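Local coordinates for protein D-mandelate dehydrogenase (Rhodotorula graminis, PDB 2W2K) that binds NAD(+) and probably interconverts D-mandelate and its 2-keto acid as a D-isomer specific 2-hydroxyacid dehydrogenase, at residues Asp97-Glu101 with Arg102-Phe106; Asp22-Lys26 with Phe27-Pro31; Leu280-His283 with Glu284-Asn288; Asn148-His151 with Leu152-Lys156; Ser75-Pro78 with Ser79-Val83. All coordinates share one frame; numbering follows the deposited sequence.

Interaction 1 of 5, residues Asp97-Glu101 with Arg102-Phe106; sequences DALNE and RGVAF
Leu99 and Val104 meet across the turn by which a helix gives way to the chain leading into a strand, and both backbone and side chains take part. Hydrogen bonds come first. Gly103 N reaches back to Asn100 O at 2.9 Å, while Val104 N gives a longer, weak bond to Leu99 O at 3.5 Å. Together these bonds, one inside the other, make a Schellman motif, with the positive phi of Gly103 (76°) supplying the reversal, a backbone shape that glycine adopts readily. Leu99 O is shared, for Arg102 N also donates to it, 3.1 Å away and standing above the carbonyl plane, so two N-H groups converge on one helical carbonyl.

Apolar contacts form the second layer, at the positions where a Schellman motif classically pairs two hydrophobic residues. The CG of Leu99 lies anti to its own backbone N (chi1 -169°), which swings the isobutyl group off the helix toward the returning chain. There Leu99 CD1 touches Val104 CG1 at 3.8 Å, the two side chains slanting past each other, and Val104 CB also rests 3.6 Å from Leu99 O. The other methyl, Leu99 CD2, comes to Phe106 CD1 at 4.1 Å, leucine and phenylalanine crossing at about a right angle.

The contact thus joins helix 96-101 to strand 105-107 within the beta-alpha-beta unit that starts at strand 83-86. Phe84 of that strand meets the Phe106 ring edge-to-face, and helix 71-74 touches Ala98 and Arg102 through Ile74.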
# COMPACT_ATOMS: atom_id res chain seq x y z
N ASP B 97 36.64 -8.59 -7.69
CA ASP B 97 38.09 -8.32 -7.71
C ASP B 97 38.86 -9.25 -8.68
O ASP B 97 39.79 -8.79 -9.37
CB ASP B 97 38.70 -8.33 -6.30
CG ASP B 97 38.19 -7.16 -5.41
OD1 ASP B 97 37.63 -6.16 -5.92
OD2 ASP B 97 38.36 -7.25 -4.18
N ALA B 98 38.49 -10.52 -8.75
CA ALA B 98 39.13 -11.45 -9.70
C ALA B 98 38.87 -11.07 -11.17
O ALA B 98 39.76 -11.22 -12.02
CB ALA B 98 38.71 -12.89 -9.43
N LEU B 99 37.65 -10.61 -11.47
CA LEU B 99 37.30 -10.14 -12.83
C LEU B 99 38.11 -8.90 -13.23
O LEU B 99 38.72 -8.87 -14.30
CB LEU B 99 35.78 -9.86 -12.90
CG LEU B 99 35.19 -9.62 -14.30
CD1 LEU B 99 35.28 -10.85 -15.22
CD2 LEU B 99 33.73 -9.16 -14.20
N ASN B 100 38.14 -7.88 -12.37
CA ASN B 100 38.93 -6.66 -12.63
C ASN B 100 40.45 -6.91 -12.78
O ASN B 100 41.12 -6.21 -13.55
CB ASN B 100 38.69 -5.60 -11.53
CG ASN B 100 37.30 -4.95 -11.59
OD1 ASN B 100 36.55 -5.01 -12.59
ND2 ASN B 100 36.94 -4.31 -10.48
N GLU B 101 40.98 -7.91 -12.05
CA GLU B 101 42.40 -8.33 -12.16
C GLU B 101 42.77 -8.76 -13.58
O GLU B 101 43.91 -8.54 -14.02
CB GLU B 101 42.73 -9.44 -11.14
CG GLU B 101 44.17 -10.04 -11.20
CD GLU B 101 44.42 -11.10 -10.11
OE1 GLU B 101 43.69 -12.12 -10.07
OE2 GLU B 101 45.33 -10.91 -9.27
N ARG B 102 41.80 -9.32 -14.32
CA ARG B 102 41.99 -9.72 -15.73
C ARG B 102 41.77 -8.57 -16.73
O ARG B 102 41.76 -8.79 -17.95
CB ARG B 102 41.06 -10.90 -16.10
CG ARG B 102 41.41 -12.23 -15.46
CD ARG B 102 40.54 -13.37 -15.98
NE ARG B 102 40.98 -13.97 -17.25
CZ ARG B 102 42.02 -14.81 -17.39
NH1 ARG B 102 42.81 -15.14 -16.36
NH2 ARG B 102 42.29 -15.29 -18.60
N GLY B 103 41.58 -7.36 -16.22
CA GLY B 103 41.38 -6.19 -17.08
C GLY B 103 39.98 -6.10 -17.68
O GLY B 103 39.81 -5.45 -18.71
N VAL B 104 38.99 -6.75 -17.04
CA VAL B 104 37.60 -6.78 -17.50
C VAL B 104 36.74 -5.77 -16.71
O VAL B 104 36.67 -5.86 -15.49
CB VAL B 104 36.96 -8.21 -17.38
CG1 VAL B 104 35.49 -8.21 -17.94
CG2 VAL B 104 37.83 -9.28 -18.08
N ALA B 105 36.08 -4.85 -17.43
CA ALA B 105 35.19 -3.84 -16.85
C ALA B 105 33.82 -4.46 -16.57
O ALA B 105 33.33 -5.27 -17.36
CB ALA B 105 35.03 -2.65 -17.84
N PHE B 106 33.19 -4.08 -15.45
CA PHE B 106 31.84 -4.57 -15.10
C PHE B 106 30.82 -3.41 -14.99
O PHE B 106 31.16 -2.30 -14.54
CB PHE B 106 31.88 -5.40 -13.80
CG PHE B 106 30.56 -6.09 -13.44
CD1 PHE B 106 30.10 -7.19 -14.19
CD2 PHE B 106 29.81 -5.67 -12.33
CE1 PHE B 106 28.88 -7.84 -13.86
CE2 PHE B 106 28.60 -6.31 -11.99
CZ PHE B 106 28.13 -7.40 -12.78

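Interaction 2 of 5, residues Asp22-Lys26 with Phe27-Pro31; sequences DFQQK and FEVIP
Phe23 offers one ring face to Phe27, four residues on, and their first torsions differ in a way that brings the rings together. Phe23 has CG opposite its backbone N (chi1 -163°), which carries the ring off the helix to the side where the chain returns. In Phe27 the CG stands beside the backbone N instead (chi1 -68°), folding that ring back over its partner. Phe27 CD2 consequently sits 3.6 Å above the Phe23 ring plane, over its centre. With planes at 44° and centroids 4.8 Å apart, the two rings meet at a slant. Val29 CG2 approaches the same Phe23 ring at its edge, 4.0 Å from Phe23 CD2.

The backbone ties the same two phenylalanines: Phe27 N donates to Phe23 O at 3.0 Å, and this oxygen also lies near the plane of the Phe27 ring, at its edge. An alanine in place of Phe23 would probably leave the Phe27 ring without its flat partner and open a gap beside Val29 CG2.

On the helix itself, the extended Lys26 chain brings NZ to the syn lone pair of Asp22 OD2, 2.9 Å away, in a salt bridge, though the stronger partner of the ammonium is Asp325 of helix 310-330. Helix 17-26 here hands over to strand 28-31 at one margin of a parallel sheet. Val6 of strand 5-8 touches both phenylalanines, and helix 310-330 packs on them through Met321, Ile324 and Leu329.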
# COMPACT_ATOMS: atom_id res chain seq x y z
N ASP B 22 18.81 -4.56 -33.53
CA ASP B 22 19.98 -3.66 -33.73
C ASP B 22 21.27 -4.26 -33.14
O ASP B 22 22.35 -4.24 -33.78
CB ASP B 22 19.68 -2.26 -33.14
CG ASP B 22 20.81 -1.27 -33.34
OD1 ASP B 22 21.06 -0.85 -34.50
OD2 ASP B 22 21.45 -0.86 -32.33
N PHE B 23 21.15 -4.79 -31.93
CA PHE B 23 22.29 -5.39 -31.19
C PHE B 23 22.85 -6.58 -31.97
O PHE B 23 24.07 -6.71 -32.11
CB PHE B 23 21.85 -5.81 -29.76
CG PHE B 23 23.02 -6.05 -28.78
CD1 PHE B 23 23.61 -4.97 -28.12
CD2 PHE B 23 23.50 -7.34 -28.52
CE1 PHE B 23 24.66 -5.17 -27.21
CE2 PHE B 23 24.59 -7.56 -27.59
CZ PHE B 23 25.16 -6.46 -26.95
N GLN B 24 21.96 -7.43 -32.50
CA GLN B 24 22.36 -8.66 -33.22
C GLN B 24 22.94 -8.35 -34.62
O GLN B 24 23.61 -9.19 -35.21
CB GLN B 24 21.19 -9.63 -33.37
CG GLN B 24 20.74 -10.33 -32.07
CD GLN B 24 19.46 -11.12 -32.27
OE1 GLN B 24 19.49 -12.33 -32.52
NE2 GLN B 24 18.32 -10.44 -32.18
N GLN B 25 22.71 -7.13 -35.12
CA GLN B 25 23.33 -6.68 -36.38
C GLN B 25 24.77 -6.20 -36.12
O GLN B 25 25.71 -6.57 -36.84
CB GLN B 25 22.46 -5.56 -37.03
CG GLN B 25 22.87 -5.14 -38.48
CD GLN B 25 24.20 -4.39 -38.57
OE1 GLN B 25 25.07 -4.75 -39.38
NE2 GLN B 25 24.36 -3.32 -37.76
N LYS B 26 24.94 -5.38 -35.09
CA LYS B 26 26.26 -4.84 -34.70
C LYS B 26 27.26 -5.89 -34.14
O LYS B 26 28.49 -5.76 -34.32
CB LYS B 26 26.08 -3.69 -33.67
CG LYS B 26 25.37 -2.44 -34.22
CD LYS B 26 24.93 -1.48 -33.09
CE LYS B 26 24.49 -0.11 -33.64
NZ LYS B 26 23.82 0.73 -32.57
N PHE B 27 26.73 -6.91 -33.46
CA PHE B 27 27.54 -7.90 -32.69
C PHE B 27 27.18 -9.35 -33.06
O PHE B 27 26.00 -9.66 -33.27
CB PHE B 27 27.25 -7.74 -31.18
CG PHE B 27 27.74 -6.44 -30.58
CD1 PHE B 27 29.11 -6.19 -30.44
CD2 PHE B 27 26.83 -5.47 -30.12
CE1 PHE B 27 29.58 -4.97 -29.88
CE2 PHE B 27 27.29 -4.25 -29.54
CZ PHE B 27 28.68 -4.02 -29.42
N GLU B 28 28.17 -10.25 -33.15
CA GLU B 28 27.88 -11.70 -33.26
C GLU B 28 27.52 -12.25 -31.87
O GLU B 28 28.40 -12.35 -31.00
CB GLU B 28 29.09 -12.47 -33.85
CG GLU B 28 28.85 -13.99 -33.95
CD GLU B 28 30.12 -14.78 -34.29
OE1 GLU B 28 31.17 -14.15 -34.54
OE2 GLU B 28 30.06 -16.03 -34.26
N VAL B 29 26.24 -12.59 -31.66
CA VAL B 29 25.75 -13.07 -30.34
C VAL B 29 25.78 -14.60 -30.28
O VAL B 29 25.19 -15.28 -31.14
CB VAL B 29 24.31 -12.53 -30.02
CG1 VAL B 29 23.78 -13.09 -28.65
CG2 VAL B 29 24.34 -11.01 -29.92
N ILE B 30 26.51 -15.11 -29.28
CA ILE B 30 26.77 -16.56 -29.08
C ILE B 30 25.97 -17.12 -27.86
O ILE B 30 26.25 -16.75 -26.72
CB ILE B 30 28.30 -16.81 -28.82
CG1 ILE B 30 29.19 -16.04 -29.84
CG2 ILE B 30 28.60 -18.33 -28.77
CD1 ILE B 30 30.64 -15.79 -29.31
N PRO B 31 24.96 -18.00 -28.09
CA PRO B 31 24.29 -18.64 -26.93
C PRO B 31 25.22 -19.54 -26.08
O PRO B 31 25.92 -20.40 -26.63
CB PRO B 31 23.16 -19.48 -27.58
CG PRO B 31 22.98 -18.90 -28.94
CD PRO B 31 24.35 -18.42 -29.37

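Interaction 3 of 5, residues Leu280-His283 with Glu284-Asn288; sequences LDVH and EFEPN. Unlike the reference sequence in segment 284-288: Asn288 (reference Gln).
The chain of Glu286 runs CG opposite the backbone N (chi1 -153°) and stays extended beyond it, which lets the carboxylate span back across the turn to His283. Both residues are ends of a type I beta turn, His283 to Glu286, in the loop that follows strand 275-280 of the Rossmann-like NAD-binding domain. The turn's own bond joins Glu286 N to His283 O at 3.2 Å, the donor standing well above the carbonyl plane. A second link is made by the side chain: Glu286 OE1 receives His283 N at 3.1 Å through its anti lone pair, at an N-H...O angle of 146°.

Backbone and side chain of one glutamate therefore hold both polar groups of the histidine main chain. A leucine in place of Glu286 would probably leave His283 N without this acceptor and let the start of the turn move more easily.

The imidazole and carboxylate planes are 71° apart, with OE1 at the ring edge, 3.9 Å from His283 ND1. Beyond the turn a cis peptide bond precedes Pro287, and another chain of the assembly packs on Glu286. Asp281, two residues before His283, is an NAD(+)-binding residue, its carboxylate held by Thr302, Ile305 and Gly306. Glu286 OE1 also lies 3.5 Å from Val282 CA.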
# COMPACT_ATOMS: atom_id res chain seq x y z
N LEU B 280 8.35 -8.31 5.64
CA LEU B 280 9.57 -8.79 4.98
C LEU B 280 9.31 -9.20 3.52
O LEU B 280 8.54 -10.17 3.26
CB LEU B 280 10.19 -10.00 5.72
CG LEU B 280 10.66 -9.94 7.19
CD1 LEU B 280 11.35 -11.28 7.55
CD2 LEU B 280 11.60 -8.74 7.49
N ASP B 281 9.97 -8.51 2.59
CA ASP B 281 10.04 -8.94 1.17
C ASP B 281 11.24 -9.89 0.94
O ASP B 281 11.29 -10.62 -0.04
CB ASP B 281 10.18 -7.73 0.23
CG ASP B 281 10.09 -8.10 -1.26
OD1 ASP B 281 9.10 -8.76 -1.67
OD2 ASP B 281 10.99 -7.67 -2.03
N VAL B 282 12.21 -9.85 1.86
CA VAL B 282 13.48 -10.58 1.73
C VAL B 282 13.74 -11.40 3.02
O VAL B 282 13.36 -10.96 4.13
CB VAL B 282 14.68 -9.63 1.37
CG1 VAL B 282 14.50 -9.02 -0.03
CG2 VAL B 282 14.86 -8.48 2.44
N HIS B 283 14.36 -12.58 2.90
CA HIS B 283 14.29 -13.60 3.97
C HIS B 283 15.67 -14.16 4.27
O HIS B 283 16.44 -14.36 3.33
CB HIS B 283 13.29 -14.70 3.53
CG HIS B 283 11.90 -14.17 3.28
ND1 HIS B 283 11.49 -13.69 2.05
CD2 HIS B 283 10.87 -13.97 4.13
CE1 HIS B 283 10.25 -13.23 2.16
NE2 HIS B 283 9.85 -13.39 3.41
N GLU B 284 16.01 -14.36 5.55
CA GLU B 284 17.42 -14.76 5.89
C GLU B 284 17.87 -16.05 5.16
O GLU B 284 19.01 -16.10 4.65
CB GLU B 284 17.67 -14.88 7.41
CG GLU B 284 19.17 -15.20 7.73
CD GLU B 284 19.55 -15.11 9.22
OE1 GLU B 284 18.68 -14.80 10.07
OE2 GLU B 284 20.74 -15.37 9.54
N PHE B 285 16.98 -17.04 5.10
CA PHE B 285 17.25 -18.36 4.45
C PHE B 285 16.48 -18.57 3.14
O PHE B 285 16.19 -19.72 2.72
CB PHE B 285 17.06 -19.52 5.46
CG PHE B 285 17.81 -19.28 6.77
CD1 PHE B 285 19.19 -19.47 6.83
CD2 PHE B 285 17.15 -18.80 7.89
CE1 PHE B 285 19.90 -19.20 8.03
CE2 PHE B 285 17.85 -18.54 9.09
CZ PHE B 285 19.21 -18.74 9.16
N GLU B 286 16.21 -17.46 2.45
CA GLU B 286 15.58 -17.44 1.12
C GLU B 286 16.17 -18.54 0.20
O GLU B 286 17.39 -18.64 0.07
CB GLU B 286 15.76 -16.05 0.50
CG GLU B 286 14.70 -15.64 -0.51
CD GLU B 286 14.83 -14.18 -0.93
OE1 GLU B 286 14.78 -13.26 -0.07
OE2 GLU B 286 14.98 -13.95 -2.14
N PRO B 287 15.31 -19.34 -0.48
CA PRO B 287 13.85 -19.27 -0.62
C PRO B 287 12.97 -19.97 0.45
O PRO B 287 11.77 -20.14 0.17
CB PRO B 287 13.61 -19.90 -2.00
CG PRO B 287 14.70 -20.93 -2.12
CD PRO B 287 15.87 -20.47 -1.24
N ASN B 288 13.50 -20.38 1.61
CA ASN B 288 12.60 -20.83 2.71
C ASN B 288 12.23 -19.66 3.62
O ASN B 288 13.11 -19.04 4.25
CB ASN B 288 13.10 -22.05 3.55
CG ASN B 288 11.89 -23.05 3.97
OD1 ASN B 288 10.90 -22.67 4.62
ND2 ASN B 288 12.00 -24.29 3.54

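Interaction 4 of 5, residues Asn148-His151 with Leu152-Lys156; sequences NRVH and LEIGK
Arg149 O and Val150 O each accept an N-H from four residues on, Glu153 N and Ile154 N, both at 3.0 Å and with the donors tilted modestly from the carbonyl planes, as in a regular alpha-helix. One turn apart on its buried side, Val150 and Ile154 slant past each other, Val150 CG1 against Ile154 CD1 at 3.6 Å. Ile154 holds CG1 beside its backbone N (chi1 -70°), which also brings that carbon to 3.3 Å from Val150 O.

This is the last part of helix 144-154, packed on helix 132-139: Val150 touches Tyr134 and Ala138, Ile154 touches Tyr134 and Ser135. Another chain of the assembly comes against Val150, His151 and Ile154, consistent with a place in the dimer interface.

On a further flank Arg149 NH1 lies 4.3 Å from Glu153 OE1, close enough for an attraction but too far to be paired. The Glu153 carboxylate is satisfied by other partners, OE1 by the hydroxyl of Tyr134 and OE2 by Lys297 in a salt bridge. Leu152 leans back along the helix, its CG 3.6 Å from Asn148 O, while its CD2 reaches His151 ND1 at 4.0 Å.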
# COMPACT_ATOMS: atom_id res chain seq x y z
N ASN B 148 -16.91 -10.14 10.95
CA ASN B 148 -17.26 -9.13 11.95
C ASN B 148 -16.30 -9.05 13.15
O ASN B 148 -16.02 -7.95 13.67
CB ASN B 148 -18.72 -9.31 12.43
CG ASN B 148 -19.75 -9.05 11.34
OD1 ASN B 148 -20.83 -9.66 11.33
ND2 ASN B 148 -19.45 -8.13 10.43
N ARG B 149 -15.83 -10.20 13.60
CA ARG B 149 -14.96 -10.22 14.78
C ARG B 149 -13.61 -9.54 14.51
O ARG B 149 -13.12 -8.76 15.35
CB ARG B 149 -14.73 -11.66 15.25
CG ARG B 149 -13.83 -11.79 16.48
CD ARG B 149 -13.71 -13.23 16.97
NE ARG B 149 -13.54 -14.21 15.89
CZ ARG B 149 -12.37 -14.56 15.35
NH1 ARG B 149 -11.23 -14.02 15.76
NH2 ARG B 149 -12.35 -15.48 14.39
N VAL B 150 -13.02 -9.83 13.36
CA VAL B 150 -11.70 -9.27 12.99
C VAL B 150 -11.76 -7.78 12.65
O VAL B 150 -10.83 -7.03 12.96
CB VAL B 150 -11.00 -10.12 11.91
CG1 VAL B 150 -9.80 -9.37 11.28
CG2 VAL B 150 -10.52 -11.43 12.52
N HIS B 151 -12.88 -7.35 12.05
CA HIS B 151 -13.19 -5.93 11.81
C HIS B 151 -13.08 -5.13 13.12
O HIS B 151 -12.44 -4.08 13.17
CB HIS B 151 -14.59 -5.78 11.19
CG HIS B 151 -15.00 -4.36 10.93
ND1 HIS B 151 -15.71 -3.61 11.84
CD2 HIS B 151 -14.82 -3.57 9.85
CE1 HIS B 151 -15.93 -2.40 11.33
NE2 HIS B 151 -15.42 -2.36 10.12
N LEU B 152 -13.69 -5.66 14.19
CA LEU B 152 -13.64 -5.00 15.51
C LEU B 152 -12.26 -5.09 16.18
O LEU B 152 -11.76 -4.09 16.71
CB LEU B 152 -14.74 -5.53 16.44
CG LEU B 152 -16.19 -5.23 16.00
CD1 LEU B 152 -17.19 -5.80 17.00
CD2 LEU B 152 -16.48 -3.74 15.75
N GLU B 153 -11.63 -6.27 16.11
CA GLU B 153 -10.32 -6.50 16.72
C GLU B 153 -9.25 -5.52 16.19
O GLU B 153 -8.46 -4.96 16.96
CB GLU B 153 -9.88 -7.96 16.51
CG GLU B 153 -8.57 -8.36 17.25
CD GLU B 153 -7.97 -9.70 16.78
OE1 GLU B 153 -8.71 -10.55 16.22
OE2 GLU B 153 -6.75 -9.91 16.99
N ILE B 154 -9.23 -5.32 14.86
CA ILE B 154 -8.23 -4.44 14.20
C ILE B 154 -8.33 -2.97 14.70
O ILE B 154 -7.33 -2.26 14.75
CB ILE B 154 -8.29 -4.58 12.64
CG1 ILE B 154 -7.75 -5.97 12.23
CG2 ILE B 154 -7.52 -3.43 11.89
CD1 ILE B 154 -7.96 -6.36 10.76
N GLY B 155 -9.53 -2.53 15.07
CA GLY B 155 -9.76 -1.18 15.56
C GLY B 155 -9.06 -0.88 16.88
O GLY B 155 -8.85 0.29 17.22
N LYS B 156 -8.71 -1.93 17.63
CA LYS B 156 -7.97 -1.77 18.90
C LYS B 156 -6.49 -1.40 18.73
O LYS B 156 -5.85 -0.98 19.70
CB LYS B 156 -8.04 -3.06 19.75
CG LYS B 156 -9.45 -3.58 20.07
CD LYS B 156 -10.41 -2.45 20.49

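Interaction 5 of 5, residues Ser75-Pro78 with Ser79-Val83; sequences SHLP and SSLKV
Leu81 folds back on Leu77 and Pro78 where the chain makes a type I beta turn, Pro78 to Leu81, in the loop between helix 71-74 and strand 83-86 of the parallel sheet. The turn is closed by Leu81 N, which donates to Pro78 O at 3.1 Å; the bond is fairly straight at hydrogen (162°), yet the donor stands above the carbonyl plane.

Followed outward, the Leu81 side chain stays close to this turn from its first atom. CB points back at the preceding residues and rests 3.4 Å from Pro78 O, the same oxygen that its backbone N engages. CG then lies opposite the backbone N (chi1 176°), carrying the branch toward Leu77. At the end CD2 makes the apolar contact, 4.0 Å from Leu77 CD1 and 4.2 Å from Leu77 CB, the two leucines passing at a slant. Both are buried: Leu44 of helix 37-45 and Trp69 touch Leu77, and Ile55 of strand 54-57 touches Leu81. The leucine pair thus lies between the turn and these neighbours.

The proline ring has its own neighbour within the turn. Ser80 places its hydroxyl between backbone N and carbonyl carbon, the crowded position (chi1 59°), where OG is hydrogen-bonded to Phe52 O. The same oxygen of the serine lies against the proline ring, Ser80 OG 3.6 Å from Pro78 CB.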
# COMPACT_ATOMS: atom_id res chain seq x y z
N SER B 75 39.36 -17.69 -14.24
CA SER B 75 40.70 -18.01 -14.73
C SER B 75 40.71 -18.61 -16.16
O SER B 75 41.75 -18.62 -16.83
CB SER B 75 41.46 -18.94 -13.76
OG SER B 75 41.08 -20.31 -13.90
N HIS B 76 39.56 -19.11 -16.62
CA HIS B 76 39.48 -19.72 -17.95
C HIS B 76 38.81 -18.83 -19.02
O HIS B 76 38.59 -19.30 -20.12
CB HIS B 76 38.76 -21.08 -17.89
CG HIS B 76 39.45 -22.07 -16.98
ND1 HIS B 76 40.74 -22.50 -17.21
CD2 HIS B 76 39.04 -22.67 -15.84
CE1 HIS B 76 41.10 -23.34 -16.25
NE2 HIS B 76 40.09 -23.45 -15.40
N LEU B 77 38.47 -17.59 -18.68
CA LEU B 77 37.88 -16.68 -19.68
C LEU B 77 38.95 -16.23 -20.71
O LEU B 77 40.12 -16.08 -20.36
CB LEU B 77 37.22 -15.48 -18.99
CG LEU B 77 36.00 -15.75 -18.09
CD1 LEU B 77 35.82 -14.62 -17.05
CD2 LEU B 77 34.70 -15.94 -18.93
N PRO B 78 38.56 -16.04 -21.99
CA PRO B 78 39.58 -15.62 -22.98
C PRO B 78 40.15 -14.20 -22.70
O PRO B 78 39.42 -13.31 -22.23
CB PRO B 78 38.81 -15.65 -24.32
CG PRO B 78 37.35 -15.44 -23.93
CD PRO B 78 37.21 -16.16 -22.59
N SER B 79 41.44 -14.00 -22.98
CA SER B 79 42.09 -12.70 -22.70
C SER B 79 41.59 -11.53 -23.57
O SER B 79 41.83 -10.34 -23.24
CB SER B 79 43.62 -12.82 -22.79
OG SER B 79 44.11 -13.31 -21.55
N SER B 80 40.88 -11.86 -24.65
CA SER B 80 40.14 -10.89 -25.50
C SER B 80 38.97 -10.18 -24.79
O SER B 80 38.47 -9.12 -25.26
CB SER B 80 39.58 -11.63 -26.74
OG SER B 80 38.69 -12.70 -26.36
N LEU B 81 38.54 -10.73 -23.65
CA LEU B 81 37.34 -10.19 -22.96
C LEU B 81 37.59 -8.78 -22.38
O LEU B 81 38.59 -8.56 -21.67
CB LEU B 81 36.83 -11.17 -21.87
CG LEU B 81 35.65 -10.75 -20.97
CD1 LEU B 81 34.31 -10.64 -21.75
CD2 LEU B 81 35.49 -11.79 -19.83
N LYS B 82 36.71 -7.83 -22.72
CA LYS B 82 36.81 -6.42 -22.26
C LYS B 82 35.69 -5.95 -21.28
O LYS B 82 35.93 -5.05 -20.46
CB LYS B 82 36.90 -5.43 -23.46
CG LYS B 82 38.28 -5.47 -24.20
CD LYS B 82 38.37 -4.46 -25.39
CE LYS B 82 39.83 -4.34 -25.84
NZ LYS B 82 40.01 -3.41 -27.00
N VAL B 83 34.49 -6.54 -21.35
CA VAL B 83 33.35 -6.00 -20.58
C VAL B 83 32.24 -7.03 -20.34
O VAL B 83 31.96 -7.86 -21.23
CB VAL B 83 32.75 -4.67 -21.27
CG1 VAL B 83 32.26 -4.91 -22.71
CG2 VAL B 83 31.60 -4.03 -20.43

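Interactions 1, 2 and 5 lead into strands of one parallel sheet. Interactions 1 and 2 end in the strands outermost within this chain, 105-107 and 28-31, their centres 23 Å apart. Interactions 1 and 5 touch directly: Ala105 N lies 3.0 Å from Lys82 O, a probable hydrogen bond, and Arg102 NH2 reaches Leu77 O in a weak one, binding turn to turn. Interaction 2 stays clear of interaction 5, about 8 Å between nearest atoms. The NAD(+) site concerns interaction 3, through Asp281, whose side chain is about 4 Å from that of Thr255, another binding residue. Interaction 4 is about 17 Å from interaction 3 by nearest atoms, and about 43 Å from interaction 1.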